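PDB 4MO9: periplasmic binding protein from Veillonella parvula, which probably captures a solute, perhaps an iron-siderophore complex, outside the inner membrane and delivers it to an ABC transporter. Local coordinates for residues E23-T28 / H157-E162; Y203-M208 / I260-S265; Y311-G316 / I363-M368. One frame throughout, in Å; residues are numbered along the deposited sequence.

Interaction 1: E23-T28 / H157-E162; sequences EITDVT and HQKSIE
V27 and T25 rest on S160 and K159, where the N-terminal chain lies against helix 154-168. The protein has the TroA-like solute-binding fold. Strand 22-25 pairs with strand 31-34 in a small antiparallel sheet, and the chain leaves that sheet at D26 to pass over the helix.

The tight part is at V27. Its CG2 is anti to the backbone N and meets S160 OG at 3.8 Å. The same methyl lies 4.4 Å from K159 CB. S160 is buried, and its OG is satisfied inside the fold by S156 O and by the backbone N of D148. The contact from V27 is therefore plain packing on a hydroxyl already in use. D26 turns its side chain away from the helix and shapes the loop from behind. D26 OD1 takes T28 N at 2.9 Å, which makes an Asx turn, and T28 OG1 at 2.8 Å. D26 OD2 holds R30 and the backbone N of Y146, tying the loop to strand 143-147.

The other side is looser and nearer solvent. A chi2 of 78° turns CD of K159 out of an extended path, and the chain crosses T25 at a slant. K159 CE lies against T25 CG2 at 3.9 Å and equally near T25 O. The ammonium turns back to E162, three residues on, with a long salt bridge of 3.6 Å from K159 NZ to E162 OE1. A water joins the two segments, hydrogen-bonded to T25 O at 2.7 Å and to E162 OE1 at 2.9 Å.

Interaction 2: Y203-M208 / I260-S265; sequences YLEVGM and IMIMGS
The methyl CD2 of L204 is the main bump on one face of this parallel strand pair. It drops into a hollow formed by two selenomethionines, 3.7 Å from M263 CE and 4.2 Å from M261 CB. L204 and M261 lie side by side and point the same way. A chi2 of -50° turns SE of M263 back, and the two side chains cross at a slant where M263 CE meets L204.

The knob on the opposite face is I262. Its CG2, anti to the backbone N, sits on G207 CA at 3.5 Å. G207 is the hollow: a CB at this position would run into that methyl. The other branch of I262 ends at CD1, 4.0 Å from E205 CB. Further back, I260 CG2 approaches Y203 CD2 obliquely at 4.3 Å. Y203 also has a partner in its own strand: its OH gives a hydrogen bond to E205 OE1 at 2.7 Å. R296 forms a salt bridge to the same oxygen, and the backbone N of G215 holds E205 OE2. The buried carboxylate is thus gripped at both oxygens.

Four backbone hydrogen bonds alternate between the strands and keep the side chains in step. The last runs from G207 N to M263 O at 2.8 Å.

Strand 259-263 lies between strands 201-206 and 310-313 in the mixed sheet. Helix 324-334 packs on M261, and helix 224-230 on L204 and M263. Helix 282-295 packs on I262 from the other face.

Interaction 3: Y311-G316 / I363-M368; sequences YSAHHG and IWFMHM
The rings of Y311 and H367 form an offset stack, with centroids 4.3 Å apart and planes at 8°. H367 ND1 lies over one face of the tyrosine ring, near its rim, 3.3 Å from Y311 CE2. The polar atoms bind elsewhere: H367 ND1 to V310 O, and Y311 OH to Q309. At the other end of the strand pair, W364 CZ3 lies over one face of the H314 imidazole, 3.4 Å from H314 CD2. These two planes are inclined at 36°, so the rings meet obliquely. The edge of H314 is used as well. Its ND1 accepts the backbone N of G316 at 2.9 Å, close to the ring plane. Between the two pairs, F365 turns its edge to A313, with CD1 3.9 Å from A313 CB. Y329 stacks on the F365 ring.

Strand 365-367 runs antiparallel to strand 310-313 and forms the outer edge of the mixed sheet. S312 and M366 are a hydrogen-bonded pair: S312 N gives to M366 O at 2.9 Å, and the return bond is weak. A further weak bond, H314 N to W364 O at 3.0 Å, continues the pairing past the strand end.

H314 CG is anti to the backbone N (chi1 -166°), which puts it 3.5 Å from W364 CE3. An alanine here would probably leave G316 N without its ring acceptor and open a gap against W364 CZ3. W364 is also held from outside, by a hydrogen bond from its NE1 to S361 O and by F278 edge-to-face.

How the interactions relate
Interactions 2 and 3 belong to one sheet, with centres 8 Å apart. Strands 259-263 and 310-313 are neighbours in it, and I262 O and S312 OG probably share a hydrogen bond. Interaction 2 is wholly buried and joins parallel strands by backbone hydrogen bonds, with aliphatic and selenomethionine side chains packed on the faces. Interaction 3 adds the antiparallel edge strand, where aromatic rings do much of the work and H367 is exposed. Interaction 1 lies on the opposite side of the chain's centre, about 30 Å from either centre. It is only partly buried and sets the end of a strand and the loop after it on a helix, through methyl packing and a bridging water.

Interaction 1: E23-T28 / H157-E162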
# COMPACT_ATOMS: atom_id res chain seq x y z
N GLU A 23 22.52 -0.42 16.97
CA GLU A 23 21.43 0.20 17.71
C GLU A 23 20.45 0.84 16.74
O GLU A 23 20.82 1.74 15.97
CB GLU A 23 21.98 1.24 18.70
CG GLU A 23 21.02 1.56 19.83
CD GLU A 23 21.60 2.53 20.85
OE1 GLU A 23 21.64 3.75 20.57
OE2 GLU A 23 22.00 2.08 21.94
N ILE A 24 19.21 0.37 16.78
CA ILE A 24 18.17 0.83 15.88
C ILE A 24 17.10 1.58 16.67
O ILE A 24 16.72 1.15 17.76
CB ILE A 24 17.53 -0.36 15.15
CG1 ILE A 24 18.58 -1.05 14.27
CG2 ILE A 24 16.34 0.08 14.31
CD1 ILE A 24 18.46 -2.55 14.26
N THR A 25 16.64 2.70 16.13
CA THR A 25 15.51 3.41 16.71
C THR A 25 14.29 3.13 15.84
O THR A 25 14.29 3.47 14.65
CB THR A 25 15.78 4.92 16.76
OG1 THR A 25 17.00 5.16 17.48
CG2 THR A 25 14.65 5.64 17.48
N ASP A 26 13.26 2.52 16.42
CA ASP A 26 12.10 2.19 15.61
C ASP A 26 11.12 3.37 15.50
O ASP A 26 11.38 4.45 16.06
CB ASP A 26 11.46 0.82 15.98
CG ASP A 26 10.52 0.87 17.19
OD1 ASP A 26 10.18 1.96 17.71
OD2 ASP A 26 10.09 -0.23 17.61
N VAL A 27 10.03 3.18 14.76
CA VAL A 27 9.12 4.27 14.46
C VAL A 27 8.42 4.82 15.72
O VAL A 27 7.90 5.93 15.69
CB VAL A 27 8.09 3.84 13.39
CG1 VAL A 27 6.92 3.14 14.05
CG2 VAL A 27 7.59 5.03 12.56
N THR A 28 8.45 4.08 16.83
CA THR A 28 7.80 4.56 18.06
C THR A 28 8.81 5.15 19.02
O THR A 28 8.45 5.61 20.12
CB THR A 28 7.01 3.44 18.80
OG1 THR A 28 7.94 2.50 19.36
CG2 THR A 28 6.06 2.71 17.87
N HIS A 157 7.51 7.14 7.31
CA HIS A 157 8.06 6.37 6.19
C HIS A 157 9.58 6.39 6.25
O HIS A 157 10.21 5.35 6.11
CB HIS A 157 7.59 6.92 4.85
CG HIS A 157 6.35 6.26 4.32
ND1 HIS A 157 6.35 5.48 3.18
CD2 HIS A 157 5.08 6.27 4.78
CE1 HIS A 157 5.13 5.03 2.97
NE2 HIS A 157 4.34 5.49 3.91
N GLN A 158 10.16 7.57 6.42
CA GLN A 158 11.62 7.68 6.49
C GLN A 158 12.19 6.84 7.63
O GLN A 158 13.22 6.14 7.46
CB GLN A 158 12.04 9.15 6.68
CG GLN A 158 11.70 10.06 5.48
CD GLN A 158 12.09 11.51 5.75
OE1 GLN A 158 12.11 11.96 6.90
NE2 GLN A 158 12.44 12.24 4.69
N LYS A 159 11.57 6.92 8.79
CA LYS A 159 12.11 6.24 9.96
C LYS A 159 11.94 4.73 9.77
O LYS A 159 12.80 3.95 10.15
CB LYS A 159 11.44 6.73 11.24
CG LYS A 159 12.23 6.53 12.52
CD LYS A 159 13.35 7.57 12.68
CE LYS A 159 14.12 7.34 13.99
NZ LYS A 159 15.24 8.32 14.26
N SER A 160 10.83 4.32 9.15
CA SER A 160 10.58 2.91 8.89
C SER A 160 11.60 2.33 7.94
O SER A 160 12.20 1.28 8.22
CB SER A 160 9.17 2.71 8.35
OG SER A 160 8.22 3.18 9.31
N ILE A 161 11.82 3.02 6.81
CA ILE A 161 12.84 2.61 5.84
C ILE A 161 14.21 2.54 6.52
O ILE A 161 14.98 1.59 6.33
CB ILE A 161 12.89 3.60 4.67
CG1 ILE A 161 11.58 3.51 3.86
CG2 ILE A 161 14.10 3.33 3.76
CD1 ILE A 161 11.40 4.64 2.85
N GLU A 162 14.52 3.56 7.30
CA GLU A 162 15.83 3.66 7.95
C GLU A 162 16.02 2.51 8.95
O GLU A 162 17.11 1.90 9.00
CB GLU A 162 15.95 5.04 8.59
CG GLU A 162 17.04 5.25 9.62
CD GLU A 162 16.84 6.57 10.36
OE1 GLU A 162 16.99 6.58 11.61
OE2 GLU A 162 16.50 7.58 9.70
O HOH W 1 15.16 4.42 12.30

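Interaction 2: Y203-M208 / I260-S265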
# COMPACT_ATOMS: atom_id res chain seq x y z
N TYR A 203 -15.42 11.54 -5.25
CA TYR A 203 -16.02 10.35 -4.65
C TYR A 203 -15.05 9.18 -4.80
O TYR A 203 -14.59 8.89 -5.91
CB TYR A 203 -17.39 10.02 -5.28
CG TYR A 203 -17.88 8.65 -4.87
CD1 TYR A 203 -18.02 8.31 -3.53
CD2 TYR A 203 -18.19 7.69 -5.83
CE1 TYR A 203 -18.44 7.05 -3.15
CE2 TYR A 203 -18.62 6.43 -5.45
CZ TYR A 203 -18.75 6.11 -4.11
OH TYR A 203 -19.18 4.86 -3.72
N LEU A 204 -14.73 8.53 -3.68
CA LEU A 204 -13.74 7.45 -3.65
C LEU A 204 -14.42 6.14 -3.32
O LEU A 204 -15.23 6.08 -2.39
CB LEU A 204 -12.68 7.74 -2.59
CG LEU A 204 -11.89 9.04 -2.64
CD1 LEU A 204 -11.09 9.23 -1.34
CD2 LEU A 204 -10.94 9.03 -3.82
N GLU A 205 -14.12 5.08 -4.06
CA GLU A 205 -14.74 3.79 -3.76
C GLU A 205 -13.79 2.65 -4.08
O GLU A 205 -13.13 2.66 -5.13
CB GLU A 205 -16.06 3.60 -4.52
CG GLU A 205 -16.81 2.31 -4.13
CD GLU A 205 -17.99 1.97 -5.04
OE1 GLU A 205 -18.74 2.89 -5.44
OE2 GLU A 205 -18.19 0.77 -5.34
N VAL A 206 -13.70 1.68 -3.16
CA VAL A 206 -13.00 0.42 -3.45
C VAL A 206 -13.93 -0.39 -4.35
O VAL A 206 -15.05 -0.75 -3.94
CB VAL A 206 -12.69 -0.37 -2.17
CG1 VAL A 206 -11.74 -1.53 -2.49
CG2 VAL A 206 -12.05 0.55 -1.13
N GLY A 207 -13.48 -0.68 -5.57
CA GLY A 207 -14.35 -1.35 -6.53
C GLY A 207 -14.36 -2.87 -6.43
O GLY A 207 -14.38 -3.55 -7.45
N MSE A 208 -14.37 -3.38 -5.20
CA MSE A 208 -14.24 -4.82 -4.96
C MSE A 208 -15.50 -5.60 -5.27
O MSE A 208 -15.45 -6.81 -5.54
CB MSE A 208 -13.83 -5.06 -3.50
CG MSE A 208 -13.77 -6.53 -3.10
SE MSE A 208 -13.12 -6.74 -1.28
CE MSE A 208 -14.55 -5.79 -0.36
N ILE A 260 -14.45 11.02 -9.87
CA ILE A 260 -14.76 9.72 -9.26
C ILE A 260 -13.51 8.87 -9.42
O ILE A 260 -12.89 8.86 -10.50
CB ILE A 260 -15.95 9.02 -9.98
CG1 ILE A 260 -17.28 9.71 -9.67
CG2 ILE A 260 -16.03 7.54 -9.58
CD1 ILE A 260 -18.48 9.18 -10.53
N MSE A 261 -13.11 8.17 -8.37
CA MSE A 261 -12.00 7.23 -8.49
C MSE A 261 -12.41 5.89 -7.87
O MSE A 261 -12.79 5.84 -6.69
CB MSE A 261 -10.74 7.78 -7.81
CG MSE A 261 -9.48 7.02 -8.20
SE MSE A 261 -7.88 7.71 -7.31
CE MSE A 261 -8.14 9.58 -7.83
N ILE A 262 -12.38 4.84 -8.68
CA ILE A 262 -12.74 3.49 -8.24
C ILE A 262 -11.48 2.65 -8.07
O ILE A 262 -10.76 2.43 -9.05
CB ILE A 262 -13.64 2.78 -9.28
CG1 ILE A 262 -14.84 3.65 -9.66
CG2 ILE A 262 -14.08 1.41 -8.74
CD1 ILE A 262 -15.82 3.90 -8.52
N MSE A 263 -11.21 2.15 -6.87
CA MSE A 263 -9.96 1.42 -6.63
C MSE A 263 -10.03 -0.01 -7.19
O MSE A 263 -11.04 -0.71 -7.03
CB MSE A 263 -9.58 1.44 -5.15
CG MSE A 263 -9.62 2.84 -4.51
SE MSE A 263 -8.65 4.21 -5.51
CE MSE A 263 -9.48 5.73 -4.61
N GLY A 264 -8.96 -0.43 -7.87
CA GLY A 264 -8.90 -1.77 -8.43
C GLY A 264 -7.83 -2.63 -7.77
O GLY A 264 -6.92 -2.12 -7.11
N SER A 265 -7.97 -3.95 -7.93
CA SER A 265 -7.00 -4.88 -7.36
C SER A 265 -7.24 -6.26 -7.95
O SER A 265 -7.97 -6.40 -8.94
CB SER A 265 -7.13 -4.95 -5.84
OG SER A 265 -5.98 -5.56 -5.27

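Interaction 3: Y311-G316 / I363-M368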
# COMPACT_ATOMS: atom_id res chain seq x y z
N TYR A 311 -11.46 7.78 -12.74
CA TYR A 311 -10.11 7.26 -12.63
C TYR A 311 -10.09 5.99 -11.79
O TYR A 311 -11.10 5.62 -11.19
CB TYR A 311 -9.21 8.29 -11.94
CG TYR A 311 -9.12 9.59 -12.69
CD1 TYR A 311 -10.10 10.57 -12.56
CD2 TYR A 311 -8.06 9.84 -13.54
CE1 TYR A 311 -10.03 11.76 -13.27
CE2 TYR A 311 -7.97 11.03 -14.25
CZ TYR A 311 -8.96 11.98 -14.11
OH TYR A 311 -8.88 13.16 -14.81
N SER A 312 -8.93 5.33 -11.73
CA SER A 312 -8.76 4.14 -10.91
C SER A 312 -7.29 4.00 -10.53
O SER A 312 -6.42 4.20 -11.38
CB SER A 312 -9.24 2.90 -11.67
OG SER A 312 -9.03 1.72 -10.89
N ALA A 313 -7.02 3.69 -9.27
CA ALA A 313 -5.66 3.41 -8.81
C ALA A 313 -5.70 2.09 -8.04
O ALA A 313 -6.76 1.71 -7.53
CB ALA A 313 -5.16 4.53 -7.91
N HIS A 314 -4.57 1.40 -7.97
CA HIS A 314 -4.51 0.08 -7.34
C HIS A 314 -4.60 0.18 -5.81
O HIS A 314 -3.79 0.88 -5.18
CB HIS A 314 -3.20 -0.64 -7.75
CG HIS A 314 -3.19 -2.10 -7.43
ND1 HIS A 314 -3.16 -2.58 -6.13
CD2 HIS A 314 -3.20 -3.19 -8.23
CE1 HIS A 314 -3.16 -3.90 -6.15
NE2 HIS A 314 -3.18 -4.30 -7.41
N HIS A 315 -5.56 -0.54 -5.23
CA HIS A 315 -5.87 -0.52 -3.80
C HIS A 315 -4.70 -0.94 -2.90
O HIS A 315 -4.65 -0.58 -1.72
CB HIS A 315 -7.08 -1.44 -3.55
CG HIS A 315 -7.74 -1.25 -2.21
ND1 HIS A 315 -7.95 -0.01 -1.64
CD2 HIS A 315 -8.29 -2.15 -1.36
CE1 HIS A 315 -8.57 -0.16 -0.49
NE2 HIS A 315 -8.80 -1.45 -0.30
N GLY A 316 -3.76 -1.70 -3.46
CA GLY A 316 -2.67 -2.25 -2.67
C GLY A 316 -1.39 -1.42 -2.71
O GLY A 316 -0.36 -1.82 -2.18
N ILE A 363 -0.97 -3.31 -14.77
CA ILE A 363 -1.65 -2.02 -14.88
C ILE A 363 -2.05 -1.54 -13.49
O ILE A 363 -2.70 -2.27 -12.75
CB ILE A 363 -2.93 -2.14 -15.74
CG1 ILE A 363 -2.63 -2.83 -17.08
CG2 ILE A 363 -3.59 -0.77 -15.93
CD1 ILE A 363 -1.94 -1.95 -18.09
N TRP A 364 -1.67 -0.31 -13.15
CA TRP A 364 -1.75 0.16 -11.76
C TRP A 364 -2.54 1.45 -11.62
O TRP A 364 -2.96 1.81 -10.52
CB TRP A 364 -0.33 0.32 -11.19
CG TRP A 364 0.42 -0.96 -11.30
CD1 TRP A 364 1.16 -1.39 -12.37
CD2 TRP A 364 0.46 -2.01 -10.32
NE1 TRP A 364 1.68 -2.65 -12.10
CE2 TRP A 364 1.26 -3.05 -10.85
CE3 TRP A 364 -0.09 -2.17 -9.05
CZ2 TRP A 364 1.51 -4.23 -10.15
CZ3 TRP A 364 0.16 -3.34 -8.35
CH2 TRP A 364 0.95 -4.36 -8.90
N PHE A 365 -2.75 2.12 -12.75
CA PHE A 365 -3.48 3.38 -12.78
C PHE A 365 -4.30 3.41 -14.06
O PHE A 365 -3.95 2.74 -15.04
CB PHE A 365 -2.51 4.57 -12.76
CG PHE A 365 -1.64 4.62 -11.54
CD1 PHE A 365 -2.17 4.96 -10.30
CD2 PHE A 365 -0.28 4.34 -11.63
CE1 PHE A 365 -1.36 5.01 -9.16
CE2 PHE A 365 0.54 4.40 -10.50
CZ PHE A 365 -0.01 4.74 -9.27
N MSE A 366 -5.37 4.18 -14.06
CA MSE A 366 -6.27 4.13 -15.20
C MSE A 366 -7.17 5.34 -15.28
O MSE A 366 -7.72 5.79 -14.27
CB MSE A 366 -7.12 2.86 -15.15
CG MSE A 366 -8.40 2.96 -15.93
SE MSE A 366 -8.49 1.54 -17.22
CE MSE A 366 -6.89 2.04 -18.24
N HIS A 367 -7.32 5.86 -16.49
CA HIS A 367 -8.23 6.95 -16.77
C HIS A 367 -9.23 6.41 -17.78
O HIS A 367 -8.84 5.96 -18.85
CB HIS A 367 -7.46 8.13 -17.35
CG HIS A 367 -8.30 9.34 -17.60
ND1 HIS A 367 -9.45 9.60 -16.88
CD2 HIS A 367 -8.18 10.34 -18.49
CE1 HIS A 367 -9.99 10.72 -17.32
NE2 HIS A 367 -9.24 11.20 -18.29
N MSE A 368 -10.51 6.44 -17.43
CA MSE A 368 -11.52 5.87 -18.31
C MSE A 368 -11.63 6.69 -19.59
O MSE A 368 -11.65 7.92 -19.55
CB MSE A 368 -12.87 5.81 -17.61
CG MSE A 368 -13.99 5.22 -18.46
SE MSE A 368 -15.69 5.55 -17.60
CE MSE A 368 -15.87 7.44 -18.12